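Local coordinates for uncharacterized protein (Bombyx mori, PDB 5AZ1) that probably catalyses the NADPH-dependent reduction of aldehydes or ketones to alcohols, as a TIM-barrel member of the aldo/keto reductase family, at residues I62-R67 / S282-N287; F74-P79 / R342-G347. All coordinates share one frame; numbering follows the deposited sequence.

Interaction 1: residues I62-R67 / S282-N287; sequences IDIGYR and SRVLEN. With NDP (NADPH dihydro-nicotinamide-adenine-dinucleotide phosphate), chain J; ACT (acetate ion), chain G.
Ile64, in the last turn of helix 51-64, and Tyr66, just past it, pack against helix 281-287 in the TIM barrel of an aldo/keto reductase, and the same short helix grips the adenine end of NADPH. A Schellman motif at Gly65 turns the chain, and Arg67 ties that turn together: its NH1 donates to Ile62 O at 2.9 Å and also to Tyr66 O, while NE and NH2 hold an acetate, probably a crystallisation component. A leucine in its place would probably leave the carbonyls of Ile62 and Tyr66 without their shared donor and the turn freer to move.

Along helix 281-287, Arg283 comes first. Its extended chain lays the guanidinium over the adenine, and NH1 bonds the 2'-phosphate oxygen O3X at 2.8 Å, consistent with a site that favours NADPH. At Val284, the carbonyl O receives Tyr66 OH at 2.6 Å on an in-plane lone pair. With its CG1 anti to the backbone N (chi1 174°), Val284 sets that methyl 3.5 Å from Tyr66 CE1. Leu285 follows, its CD1 meeting Ile64 CD1 at 3.9 Å where the two side chains cross at about a right angle. Asn287 reads the Hoogsteen edge of the adenine, OD1 accepting from N6A at 2.8 Å and ND2 donating to N7A. One water joins the two segments, donating to Tyr66 OH and accepting from Asn287 ND2 at 3.1 Å.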
ATOM      1  N   ILE A  62      -2.231  10.122 -14.155  1.00 27.36           N
ATOM      2  CA  ILE A  62      -2.491   9.280 -15.326  1.00 28.47           C
ATOM      3  C   ILE A  62      -1.997   9.923 -16.620  1.00 30.69           C
ATOM      4  O   ILE A  62      -1.391   9.245 -17.477  1.00 27.34           O
ATOM      5  CB  ILE A  62      -3.984   8.850 -15.394  1.00 31.04           C
ATOM      6  CG1 ILE A  62      -4.284   7.909 -14.232  1.00 33.43           C
ATOM      7  CG2 ILE A  62      -4.250   8.084 -16.676  1.00 30.75           C
ATOM      8  CD1 ILE A  62      -5.717   7.819 -13.777  1.00 35.40           C
ATOM      9  N   ASP A  63      -2.229  11.237 -16.774  1.00 33.95           N
ATOM     10  CA  ASP A  63      -1.721  11.964 -17.987  1.00 34.46           C
ATOM     11  C   ASP A  63      -0.219  11.792 -18.128  1.00 34.18           C
ATOM     12  O   ASP A  63       0.271  11.463 -19.217  1.00 32.11           O
ATOM     13  CB  ASP A  63      -2.053  13.463 -17.937  1.00 36.81           C
ATOM     14  CG  ASP A  63      -3.550  13.754 -18.100  1.00 37.38           C
ATOM     15  OD1 ASP A  63      -4.282  12.953 -18.725  1.00 40.94           O
ATOM     16  OD2 ASP A  63      -4.025  14.778 -17.582  1.00 35.37           O
ATOM     17  N   ILE A  64       0.541  11.941 -17.041  1.00 33.07           N
ATOM     18  CA  ILE A  64       2.028  11.788 -17.243  1.00 35.38           C
ATOM     19  C   ILE A  64       2.579  10.376 -17.328  1.00 39.66           C
ATOM     20  O   ILE A  64       3.743  10.236 -17.714  1.00 37.75           O
ATOM     21  CB  ILE A  64       2.892  12.578 -16.241  1.00 38.13           C
ATOM     22  CG1 ILE A  64       2.717  12.047 -14.808  1.00 36.40           C
ATOM     23  CG2 ILE A  64       2.544  14.065 -16.350  1.00 37.68           C
ATOM     24  CD1 ILE A  64       3.600  12.716 -13.783  1.00 35.72           C
ATOM     25  N   GLY A  65       1.781   9.348 -16.983  1.00 37.26           N
ATOM     26  CA  GLY A  65       2.237   7.946 -17.109  1.00 36.65           C
ATOM     27  C   GLY A  65       2.101   7.014 -15.891  1.00 29.34           C
ATOM     28  O   GLY A  65       2.527   5.890 -15.950  1.00 32.73           O
ATOM     29  N   TYR A  66       1.514   7.464 -14.807  1.00 28.26           N
ATOM     30  CA  TYR A  66       1.126   6.560 -13.740  1.00 29.04           C
ATOM     31  C   TYR A  66      -0.028   5.648 -14.232  1.00 32.77           C
ATOM     32  O   TYR A  66      -1.005   6.097 -14.898  1.00 33.26           O
ATOM     33  CB  TYR A  66       0.625   7.284 -12.530  1.00 27.78           C
ATOM     34  CG  TYR A  66       1.639   7.911 -11.581  1.00 29.01           C
ATOM     35  CD1 TYR A  66       2.478   8.962 -11.970  1.00 28.47           C
ATOM     36  CD2 TYR A  66       1.706   7.503 -10.255  1.00 26.19           C
ATOM     37  CE1 TYR A  66       3.306   9.596 -11.030  1.00 28.21           C
ATOM     38  CE2 TYR A  66       2.554   8.102  -9.350  1.00 26.08           C
ATOM     39  CZ  TYR A  66       3.356   9.151  -9.727  1.00 27.89           C
ATOM     40  OH  TYR A  66       4.192   9.748  -8.748  1.00 29.97           O
ATOM     41  N   ARG A  67       0.111   4.371 -13.910  1.00 27.45           N
ATOM     42  CA  ARG A  67      -0.896   3.380 -14.153  1.00 27.57           C
ATOM     43  C   ARG A  67      -1.420   2.615 -12.911  1.00 26.07           C
ATOM     44  O   ARG A  67      -2.492   1.981 -12.979  1.00 23.85           O
ATOM     45  CB  ARG A  67      -0.327   2.406 -15.137  1.00 28.91           C
ATOM     46  CG  ARG A  67       0.102   3.044 -16.460  1.00 31.51           C
ATOM     47  CD  ARG A  67      -1.107   3.503 -17.295  1.00 32.11           C
ATOM     48  NE  ARG A  67      -0.715   4.174 -18.507  1.00 32.22           N
ATOM     49  CZ  ARG A  67      -0.583   5.499 -18.650  1.00 31.27           C
ATOM     50  NH1 ARG A  67      -0.800   6.370 -17.674  1.00 31.33           N
ATOM     51  NH2 ARG A  67      -0.202   5.953 -19.814  1.00 35.19           N
ATOM     52  N   SER A 282       3.220  18.534  -8.356  1.00 38.22           N
ATOM     53  CA  SER A 282       4.679  18.620  -8.567  1.00 41.04           C
ATOM     54  C   SER A 282       5.347  17.413  -7.860  1.00 35.05           C
ATOM     55  O   SER A 282       6.330  16.892  -8.323  1.00 39.06           O
ATOM     56  CB  SER A 282       5.262  19.968  -8.055  1.00 40.50           C
ATOM     57  OG  SER A 282       4.699  20.301  -6.801  1.00 43.72           O
ATOM     58  N   ARG A 283       4.783  17.008  -6.739  1.00 34.12           N
ATOM     59  CA  ARG A 283       5.196  15.789  -6.029  1.00 36.92           C
ATOM     60  C   ARG A 283       4.861  14.519  -6.800  1.00 38.84           C
ATOM     61  O   ARG A 283       5.671  13.588  -6.857  1.00 36.26           O
ATOM     62  CB  ARG A 283       4.579  15.813  -4.664  1.00 35.97           C
ATOM     63  CG  ARG A 283       5.263  16.904  -3.815  1.00 39.69           C
ATOM     64  CD  ARG A 283       4.509  17.139  -2.513  1.00 43.46           C
ATOM     65  NE  ARG A 283       5.164  18.047  -1.586  1.00 44.07           N
ATOM     66  CZ  ARG A 283       4.620  18.449  -0.435  1.00 51.88           C
ATOM     67  NH1 ARG A 283       3.414  18.031  -0.069  1.00 50.47           N
ATOM     68  NH2 ARG A 283       5.284  19.269   0.373  1.00 58.36           N
ATOM     69  N   VAL A 284       3.704  14.517  -7.458  1.00 36.07           N
ATOM     70  CA  VAL A 284       3.366  13.435  -8.368  1.00 35.83           C
ATOM     71  C   VAL A 284       4.461  13.260  -9.367  1.00 34.88           C
ATOM     72  O   VAL A 284       4.930  12.135  -9.597  1.00 38.48           O
ATOM     73  CB  VAL A 284       2.009  13.633  -9.077  1.00 32.13           C
ATOM     74  CG1 VAL A 284       1.737  12.579 -10.117  1.00 34.68           C
ATOM     75  CG2 VAL A 284       0.888  13.597  -8.061  1.00 33.04           C
ATOM     76  N   LEU A 285       4.877  14.356  -9.971  1.00 39.36           N
ATOM     77  CA  LEU A 285       5.921  14.304 -11.034  1.00 40.28           C
ATOM     78  C   LEU A 285       7.320  13.910 -10.480  1.00 36.54           C
ATOM     79  O   LEU A 285       8.053  13.063 -11.055  1.00 30.89           O
ATOM     80  CB  LEU A 285       6.012  15.678 -11.702  1.00 42.84           C
ATOM     81  CG  LEU A 285       7.069  15.848 -12.781  1.00 44.66           C
ATOM     82  CD1 LEU A 285       6.951  14.785 -13.870  1.00 45.11           C
ATOM     83  CD2 LEU A 285       6.993  17.270 -13.338  1.00 47.50           C
ATOM     84  N   GLU A 286       7.664  14.575  -9.383  1.00 36.51           N
ATOM     85  CA  GLU A 286       8.943  14.369  -8.656  1.00 43.55           C
ATOM     86  C   GLU A 286       9.084  12.884  -8.210  1.00 39.20           C
ATOM     87  O   GLU A 286      10.035  12.184  -8.620  1.00 36.14           O
ATOM     88  CB  GLU A 286       9.009  15.335  -7.455  1.00 42.79           C
ATOM     89  CG  GLU A 286      10.325  15.350  -6.663  1.00 52.51           C
ATOM     90  CD  GLU A 286      10.216  16.050  -5.308  1.00 51.17           C
ATOM     91  OE1 GLU A 286       9.285  16.839  -5.087  1.00 63.59           O
ATOM     92  OE2 GLU A 286      11.057  15.804  -4.437  1.00 56.85           O
ATOM     93  N   ASN A 287       8.081  12.397  -7.454  1.00 37.95           N
ATOM     94  CA  ASN A 287       8.010  10.959  -7.042  1.00 33.89           C
ATOM     95  C   ASN A 287       8.213   9.957  -8.153  1.00 32.24           C
ATOM     96  O   ASN A 287       8.763   8.892  -7.900  1.00 33.86           O
ATOM     97  CB  ASN A 287       6.734  10.650  -6.281  1.00 31.90           C
ATOM     98  CG  ASN A 287       6.603  11.481  -5.050  1.00 29.87           C
ATOM     99  OD1 ASN A 287       7.575  12.116  -4.656  1.00 33.34           O
ATOM    100  ND2 ASN A 287       5.412  11.544  -4.463  1.00 28.53           N
TER
HETATM  101  PA  NDP J 409       3.284   8.603   2.621  1.00 44.98           P
HETATM  102  O1A NDP J 409       4.589   8.069   3.219  1.00 40.22           O
HETATM  103  O2A NDP J 409       2.934   8.397   1.188  1.00 36.53           O
HETATM  104  O5B NDP J 409       3.403  10.226   2.812  1.00 51.85           O
HETATM  105  C5B NDP J 409       2.291  11.093   2.660  1.00 46.79           C
HETATM  106  C4B NDP J 409       2.733  12.538   2.870  1.00 48.03           C
HETATM  107  O4B NDP J 409       3.916  12.846   2.114  1.00 43.40           O
HETATM  108  C3B NDP J 409       1.639  13.541   2.447  1.00 47.73           C
HETATM  109  O3B NDP J 409       1.292  14.351   3.561  1.00 46.37           O
HETATM  110  C2B NDP J 409       2.248  14.308   1.269  1.00 47.73           C
HETATM  111  O2B NDP J 409       1.856  15.680   1.160  1.00 50.17           O
HETATM  112  C1B NDP J 409       3.741  14.120   1.470  1.00 43.98           C
HETATM  113  N9A NDP J 409       4.517  14.002   0.241  1.00 42.87           N
HETATM  114  C8A NDP J 409       4.298  13.138  -0.775  1.00 38.46           C
HETATM  115  N7A NDP J 409       5.237  13.267  -1.730  1.00 41.14           N
HETATM  116  C5A NDP J 409       6.097  14.204  -1.287  1.00 38.63           C
HETATM  117  C6A NDP J 409       7.315  14.808  -1.827  1.00 41.12           C
HETATM  118  N6A NDP J 409       7.755  14.360  -3.042  1.00 39.91           N
HETATM  119  N1A NDP J 409       7.913  15.786  -1.064  1.00 41.15           N
HETATM  120  C2A NDP J 409       7.428  16.195   0.138  1.00 38.42           C
HETATM  121  N3A NDP J 409       6.319  15.672   0.696  1.00 38.92           N
HETATM  122  C4A NDP J 409       5.635  14.691   0.024  1.00 40.61           C
HETATM  123  O3  NDP J 409       2.104   8.248   3.645  1.00 49.84           O
HETATM  124  PN  NDP J 409       0.828   7.324   3.376  1.00 57.17           P
HETATM  125  O1N NDP J 409       0.759   6.407   4.558  1.00 58.78           O
HETATM  126  O2N NDP J 409      -0.375   8.185   3.009  1.00 60.90           O
HETATM  127  O5D NDP J 409       1.254   6.585   1.980  1.00 53.25           O
HETATM  128  C5D NDP J 409       0.792   5.332   1.675  1.00 43.74           C
HETATM  129  C4D NDP J 409      -0.452   5.072   0.849  1.00 44.34           C
HETATM  130  O4D NDP J 409      -0.436   3.631   1.014  1.00 41.57           O
HETATM  131  C3D NDP J 409      -1.885   5.440   1.241  1.00 39.48           C
HETATM  132  O3D NDP J 409      -2.389   6.476   0.432  1.00 40.95           O
HETATM  133  C2D NDP J 409      -2.637   4.146   0.941  1.00 35.86           C
HETATM  134  O2D NDP J 409      -2.844   4.043  -0.487  1.00 24.91           O
HETATM  135  C1D NDP J 409      -1.662   3.084   1.472  1.00 40.00           C
HETATM  136  N1N NDP J 409      -1.673   2.709   2.965  1.00 45.10           N
HETATM  137  C2N NDP J 409      -1.974   1.410   3.262  1.00 42.08           C
HETATM  138  C3N NDP J 409      -2.065   0.894   4.568  1.00 43.71           C
HETATM  139  C7N NDP J 409      -2.394  -0.570   4.791  1.00 36.50           C
HETATM  140  O7N NDP J 409      -2.733  -0.879   5.940  1.00 30.47           O
HETATM  141  N7N NDP J 409      -2.339  -1.493   3.772  1.00 31.53           N
HETATM  142  C4N NDP J 409      -1.870   1.821   5.767  1.00 45.84           C
HETATM  143  C5N NDP J 409      -1.518   3.194   5.356  1.00 47.77           C
HETATM  144  C6N NDP J 409      -1.431   3.563   4.015  1.00 45.48           C
HETATM  145  P2B NDP J 409       0.644  16.201   0.209  1.00 44.80           P
HETATM  146  O1X NDP J 409      -0.447  15.115   0.127  1.00 42.75           O
HETATM  147  O2X NDP J 409       0.099  17.321   1.058  1.00 54.09           O
HETATM  148  O3X NDP J 409       1.390  16.440  -1.075  1.00 36.99           O
HETATM  149  C   ACT G 406       0.149   2.727 -21.688  0.80 38.00           C
HETATM  150  O   ACT G 406       0.263   2.270 -20.516  0.80 34.64           O
HETATM  151  OXT ACT G 406      -0.271   3.884 -21.889  0.80 42.71           O
HETATM  152  CH3 ACT G 406       0.493   1.909 -22.891  0.80 38.24           C
HETATM  153  O   HOH W   1       3.292  10.354  -6.437  1.00 38.80           O

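Interaction 2: residues F74-P79 / R342-G347; sequences FYRVEP and RKWKNG. With NDP (NADPH dihydro-nicotinamide-adenine-dinucleotide phosphate), chain J.
Trp344 lies against Phe74 and Arg76, bringing the C-terminal tail onto the loop that leads into helix 78-90 of the barrel. This is the tight part of the contact. Trp344 CG sits between the backbone N and the carbonyl carbon (chi1 67°), which swings the indole over both partners. The edge of Phe74 points at the Trp344 face in a T-shaped pair, planes at 83°, with CD1 3.7 Å from Trp344 CZ3. The guanidinium of Arg76 lies nearly flat on the indole, tilted by 23°, and its NH2 comes 3.3 Å from Trp344 CB. A straight bond from Arg76 NH1 to Phe74 O, 2.9 Å long and in both the carbonyl and guanidinium planes, fixes its rotation; NH2 binds Ala340 O. Trp106 stacks with Phe74 and meets Trp344 edge-to-face.

Toward the chain end the packing thins. Gly347 N donates to Arg76 O at 3.2 Å, and Pro79 CG approaches Gly347 N no closer than 4.0 Å. Lys345 is exposed and poorly ordered. Asn346 OD1 accepts from Trp344 NE1 and lies within bonding distance of a water that accepts from Glu78 N. Within this contact, then, stacking on Trp344 carries most of the packing, with backbone and water-mediated bonds beyond it.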
ATOM      1  N   PHE A  74     -12.069   0.885   2.809  1.00 30.01           N
ATOM      2  CA  PHE A  74     -11.897   1.758   3.937  1.00 30.80           C
ATOM      3  C   PHE A  74     -11.554   3.174   3.548  1.00 28.86           C
ATOM      4  O   PHE A  74     -11.683   4.045   4.353  1.00 26.40           O
ATOM      5  CB  PHE A  74     -10.794   1.198   4.849  1.00 32.48           C
ATOM      6  CG  PHE A  74     -10.590   1.986   6.111  1.00 34.58           C
ATOM      7  CD1 PHE A  74     -11.540   1.933   7.124  1.00 36.22           C
ATOM      8  CD2 PHE A  74      -9.430   2.778   6.306  1.00 36.84           C
ATOM      9  CE1 PHE A  74     -11.359   2.652   8.318  1.00 36.53           C
ATOM     10  CE2 PHE A  74      -9.250   3.499   7.503  1.00 38.40           C
ATOM     11  CZ  PHE A  74     -10.225   3.436   8.507  1.00 35.75           C
ATOM     12  N   TYR A  75     -11.073   3.439   2.341  1.00 28.13           N
ATOM     13  CA  TYR A  75     -10.636   4.803   2.053  1.00 26.74           C
ATOM     14  C   TYR A  75     -11.749   5.747   1.609  1.00 29.25           C
ATOM     15  O   TYR A  75     -11.479   6.921   1.368  1.00 29.98           O
ATOM     16  CB  TYR A  75      -9.484   4.817   1.058  1.00 26.29           C
ATOM     17  CG  TYR A  75      -8.228   4.001   1.444  1.00 26.72           C
ATOM     18  CD1 TYR A  75      -7.980   3.569   2.747  1.00 26.59           C
ATOM     19  CD2 TYR A  75      -7.263   3.725   0.478  1.00 26.90           C
ATOM     20  CE1 TYR A  75      -6.833   2.862   3.074  1.00 27.61           C
ATOM     21  CE2 TYR A  75      -6.137   2.988   0.772  1.00 28.58           C
ATOM     22  CZ  TYR A  75      -5.926   2.521   2.060  1.00 29.99           C
ATOM     23  OH  TYR A  75      -4.787   1.792   2.306  1.00 26.98           O
ATOM     24  N   ARG A  76     -12.965   5.235   1.472  1.00 29.45           N
ATOM     25  CA  ARG A  76     -14.140   6.028   1.215  1.00 35.17           C
ATOM     26  C   ARG A  76     -14.268   6.549  -0.189  1.00 33.22           C
ATOM     27  O   ARG A  76     -15.343   6.861  -0.561  1.00 35.74           O
ATOM     28  CB  ARG A  76     -14.262   7.242   2.148  1.00 39.61           C
ATOM     29  CG  ARG A  76     -14.838   6.959   3.520  1.00 42.25           C
ATOM     30  CD  ARG A  76     -13.806   6.485   4.487  1.00 46.28           C
ATOM     31  NE  ARG A  76     -14.190   6.748   5.874  1.00 50.47           N
ATOM     32  CZ  ARG A  76     -13.647   6.149   6.942  1.00 52.64           C
ATOM     33  NH1 ARG A  76     -12.688   5.214   6.820  1.00 48.17           N
ATOM     34  NH2 ARG A  76     -14.073   6.477   8.160  1.00 54.95           N
ATOM     35  N   VAL A  77     -13.203   6.617  -0.972  1.00 29.85           N
ATOM     36  CA  VAL A  77     -13.199   7.347  -2.219  1.00 26.14           C
ATOM     37  C   VAL A  77     -13.262   6.462  -3.482  1.00 24.66           C
ATOM     38  O   VAL A  77     -12.953   6.944  -4.592  1.00 25.20           O
ATOM     39  CB  VAL A  77     -11.954   8.297  -2.296  1.00 30.71           C
ATOM     40  CG1 VAL A  77     -12.057   9.364  -1.184  1.00 30.70           C
ATOM     41  CG2 VAL A  77     -10.615   7.541  -2.140  1.00 32.36           C
ATOM     42  N   GLU A  78     -13.659   5.195  -3.364  1.00 22.32           N
ATOM     43  CA  GLU A  78     -13.698   4.307  -4.579  1.00 22.39           C
ATOM     44  C   GLU A  78     -14.601   4.885  -5.663  1.00 23.90           C
ATOM     45  O   GLU A  78     -14.202   4.940  -6.899  1.00 23.34           O
ATOM     46  CB  GLU A  78     -14.138   2.878  -4.217  1.00 21.60           C
ATOM     47  CG  GLU A  78     -13.095   2.122  -3.390  1.00 22.01           C
ATOM     48  CD  GLU A  78     -13.627   0.852  -2.762  1.00 23.11           C
ATOM     49  OE1 GLU A  78     -14.714   0.905  -2.128  1.00 22.71           O
ATOM     50  OE2 GLU A  78     -12.989  -0.239  -2.938  1.00 21.69           O
ATOM     51  N   PRO A  79     -15.804   5.397  -5.253  1.00 24.63           N
ATOM     52  CA  PRO A  79     -16.678   6.005  -6.331  1.00 24.56           C
ATOM     53  C   PRO A  79     -15.990   7.108  -7.060  1.00 22.73           C
ATOM     54  O   PRO A  79     -15.912   7.088  -8.297  1.00 25.04           O
ATOM     55  CB  PRO A  79     -17.940   6.458  -5.558  1.00 27.96           C
ATOM     56  CG  PRO A  79     -17.945   5.631  -4.297  1.00 25.81           C
ATOM     57  CD  PRO A  79     -16.466   5.469  -3.932  1.00 24.19           C
ATOM     58  N   ARG A 342     -14.180   1.493  12.061  1.00 50.83           N
ATOM     59  CA  ARG A 342     -15.183   0.402  12.111  1.00 55.20           C
ATOM     60  C   ARG A 342     -16.472   0.604  11.239  1.00 55.87           C
ATOM     61  O   ARG A 342     -17.054  -0.387  10.762  1.00 52.20           O
ATOM     62  CB  ARG A 342     -15.636   0.179  13.571  1.00 59.41           C
ATOM     63  CG  ARG A 342     -14.611  -0.398  14.540  1.00 60.52           C
ATOM     64  CD  ARG A 342     -15.183  -0.603  15.976  1.00 60.18           C
ATOM     65  NE  ARG A 342     -15.506   0.628  16.720  1.00 55.48           N
ATOM     66  CZ  ARG A 342     -16.716   1.200  16.886  1.00 60.28           C
ATOM     67  NH1 ARG A 342     -17.850   0.712  16.355  1.00 58.80           N
ATOM     68  NH2 ARG A 342     -16.794   2.319  17.606  1.00 62.78           N
ATOM     69  N   LYS A 343     -16.945   1.861  11.114  1.00 61.23           N
ATOM     70  CA  LYS A 343     -18.225   2.231  10.460  1.00 59.58           C
ATOM     71  C   LYS A 343     -18.028   3.551   9.724  1.00 54.94           C
ATOM     72  O   LYS A 343     -17.474   4.503  10.289  1.00 56.52           O
ATOM     73  CB  LYS A 343     -19.339   2.443  11.491  1.00 66.45           C
ATOM     74  CG  LYS A 343     -19.958   1.197  12.136  1.00 70.82           C
ATOM     75  CD  LYS A 343     -20.667   1.594  13.451  1.00 70.23           C
ATOM     76  CE  LYS A 343     -21.990   0.898  13.717  1.00 68.05           C
ATOM     77  NZ  LYS A 343     -21.808  -0.400  14.407  1.00 64.03           N
ATOM     78  N   TRP A 344     -18.480   3.609   8.470  1.00 57.18           N
ATOM     79  CA  TRP A 344     -18.327   4.821   7.627  1.00 56.49           C
ATOM     80  C   TRP A 344     -19.279   4.756   6.375  1.00 62.73           C
ATOM     81  O   TRP A 344     -19.794   3.680   6.071  1.00 56.58           O
ATOM     82  CB  TRP A 344     -16.848   4.996   7.214  1.00 52.62           C
ATOM     83  CG  TRP A 344     -16.341   3.895   6.251  1.00 51.19           C
ATOM     84  CD1 TRP A 344     -16.332   3.941   4.873  1.00 50.13           C
ATOM     85  CD2 TRP A 344     -15.794   2.603   6.600  1.00 45.91           C
ATOM     86  NE1 TRP A 344     -15.829   2.769   4.356  1.00 43.75           N
ATOM     87  CE2 TRP A 344     -15.503   1.929   5.387  1.00 42.96           C
ATOM     88  CE3 TRP A 344     -15.511   1.961   7.811  1.00 41.99           C
ATOM     89  CZ2 TRP A 344     -14.944   0.638   5.355  1.00 40.29           C
ATOM     90  CZ3 TRP A 344     -14.986   0.675   7.776  1.00 43.73           C
ATOM     91  CH2 TRP A 344     -14.702   0.030   6.538  1.00 37.82           C
ATOM     92  N   LYS A 345     -19.505   5.879   5.667  1.00 73.27           N
ATOM     93  CA  LYS A 345     -20.189   5.855   4.346  1.00 79.72           C
ATOM     94  C   LYS A 345     -19.220   6.254   3.204  1.00 78.27           C
ATOM     95  O   LYS A 345     -18.280   7.034   3.430  1.00 66.74           O
ATOM     96  CB  LYS A 345     -21.511   6.692   4.339  1.00 90.56           C
ATOM     97  CG  LYS A 345     -21.397   8.202   4.056  1.00 99.45           C
ATOM     98  CD  LYS A 345     -22.715   8.829   3.568  1.00107.88           C
ATOM     99  CE  LYS A 345     -22.484  10.095   2.725  1.00108.19           C
ATOM    100  NZ  LYS A 345     -21.719   9.874   1.454  1.00103.69           N
ATOM    101  N   ASN A 346     -19.495   5.727   1.992  1.00 76.62           N
ATOM    102  CA  ASN A 346     -18.641   5.883   0.756  1.00 72.53           C
ATOM    103  C   ASN A 346     -19.209   6.798  -0.349  1.00 67.55           C
ATOM    104  O   ASN A 346     -20.355   6.620  -0.755  1.00 56.74           O
ATOM    105  CB  ASN A 346     -18.368   4.503   0.108  1.00 59.65           C
ATOM    106  CG  ASN A 346     -17.887   3.477   1.110  1.00 54.76           C
ATOM    107  OD1 ASN A 346     -16.685   3.357   1.330  1.00 48.08           O
ATOM    108  ND2 ASN A 346     -18.820   2.758   1.764  1.00 58.86           N
ATOM    109  N   GLY A 347     -18.378   7.698  -0.885  1.00 66.77           N
ATOM    110  CA  GLY A 347     -18.852   8.787  -1.751  1.00 71.27           C
ATOM    111  C   GLY A 347     -19.576   9.863  -0.946  1.00 66.06           C
ATOM    112  O   GLY A 347     -19.961  10.894  -1.491  1.00 72.62           O
TER
HETATM  113  PA  NDP J 409       3.284   8.603   2.621  1.00 44.98           P
HETATM  114  O1A NDP J 409       4.589   8.069   3.219  1.00 40.22           O
HETATM  115  O2A NDP J 409       2.934   8.397   1.188  1.00 36.53           O
HETATM  116  O5B NDP J 409       3.403  10.226   2.812  1.00 51.85           O
HETATM  117  C5B NDP J 409       2.291  11.093   2.660  1.00 46.79           C
HETATM  118  C4B NDP J 409       2.733  12.538   2.870  1.00 48.03           C
HETATM  119  O4B NDP J 409       3.916  12.846   2.114  1.00 43.40           O
HETATM  120  C3B NDP J 409       1.639  13.541   2.447  1.00 47.73           C
HETATM  121  O3B NDP J 409       1.292  14.351   3.561  1.00 46.37           O
HETATM  122  C2B NDP J 409       2.248  14.308   1.269  1.00 47.73           C
HETATM  123  O2B NDP J 409       1.856  15.680   1.160  1.00 50.17           O
HETATM  124  C1B NDP J 409       3.741  14.120   1.470  1.00 43.98           C
HETATM  125  N9A NDP J 409       4.517  14.002   0.241  1.00 42.87           N
HETATM  126  C8A NDP J 409       4.298  13.138  -0.775  1.00 38.46           C
HETATM  127  N7A NDP J 409       5.237  13.267  -1.730  1.00 41.14           N
HETATM  128  C5A NDP J 409       6.097  14.204  -1.287  1.00 38.63           C
HETATM  129  C6A NDP J 409       7.315  14.808  -1.827  1.00 41.12           C
HETATM  130  N6A NDP J 409       7.755  14.360  -3.042  1.00 39.91           N
HETATM  131  N1A NDP J 409       7.913  15.786  -1.064  1.00 41.15           N
HETATM  132  C2A NDP J 409       7.428  16.195   0.138  1.00 38.42           C
HETATM  133  N3A NDP J 409       6.319  15.672   0.696  1.00 38.92           N
HETATM  134  C4A NDP J 409       5.635  14.691   0.024  1.00 40.61           C
HETATM  135  O3  NDP J 409       2.104   8.248   3.645  1.00 49.84           O
HETATM  136  PN  NDP J 409       0.828   7.324   3.376  1.00 57.17           P
HETATM  137  O1N NDP J 409       0.759   6.407   4.558  1.00 58.78           O
HETATM  138  O2N NDP J 409      -0.375   8.185   3.009  1.00 60.90           O
HETATM  139  O5D NDP J 409       1.254   6.585   1.980  1.00 53.25           O
HETATM  140  C5D NDP J 409       0.792   5.332   1.675  1.00 43.74           C
HETATM  141  C4D NDP J 409      -0.452   5.072   0.849  1.00 44.34           C
HETATM  142  O4D NDP J 409      -0.436   3.631   1.014  1.00 41.57           O
HETATM  143  C3D NDP J 409      -1.885   5.440   1.241  1.00 39.48           C
HETATM  144  O3D NDP J 409      -2.389   6.476   0.432  1.00 40.95           O
HETATM  145  C2D NDP J 409      -2.637   4.146   0.941  1.00 35.86           C
HETATM  146  O2D NDP J 409      -2.844   4.043  -0.487  1.00 24.91           O
HETATM  147  C1D NDP J 409      -1.662   3.084   1.472  1.00 40.00           C
HETATM  148  N1N NDP J 409      -1.673   2.709   2.965  1.00 45.10           N
HETATM  149  C2N NDP J 409      -1.974   1.410   3.262  1.00 42.08           C
HETATM  150  C3N NDP J 409      -2.065   0.894   4.568  1.00 43.71           C
HETATM  151  C7N NDP J 409      -2.394  -0.570   4.791  1.00 36.50           C
HETATM  152  O7N NDP J 409      -2.733  -0.879   5.940  1.00 30.47           O
HETATM  153  N7N NDP J 409      -2.339  -1.493   3.772  1.00 31.53           N
HETATM  154  C4N NDP J 409      -1.870   1.821   5.767  1.00 45.84           C
HETATM  155  C5N NDP J 409      -1.518   3.194   5.356  1.00 47.77           C
HETATM  156  C6N NDP J 409      -1.431   3.563   4.015  1.00 45.48           C
HETATM  157  P2B NDP J 409       0.644  16.201   0.209  1.00 44.80           P
HETATM  158  O1X NDP J 409      -0.447  15.115   0.127  1.00 42.75           O
HETATM  159  O2X NDP J 409       0.099  17.321   1.058  1.00 54.09           O
HETATM  160  O3X NDP J 409       1.390  16.440  -1.075  1.00 36.99           O
HETATM  161  O   HOH W   2     -14.745   3.520  -1.002  1.00 25.70           O

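How the interactions relate
Both contacts are built on the barrel's outer parts, about 25 Å apart between centres, and both border the NADPH, but at its two ends. Interaction 1 is buried and joins the end of helix 51-64 and the turn after it to helix 281-287, all within the family barrel; its polar bonds run from one tyrosine through a water to Asn287, which holds the adenine. Interaction 2 is only partly buried and joins the start of helix 78-90 to an irregular C-terminal tail; there Tyr75 sits by the nicotinamide ring, though it takes no part in the contact with the tail. Aliphatic side chains and one tyrosine ring serve the first, whereas stacked rings and a guanidinium serve the second, which covers nearly twice the surface.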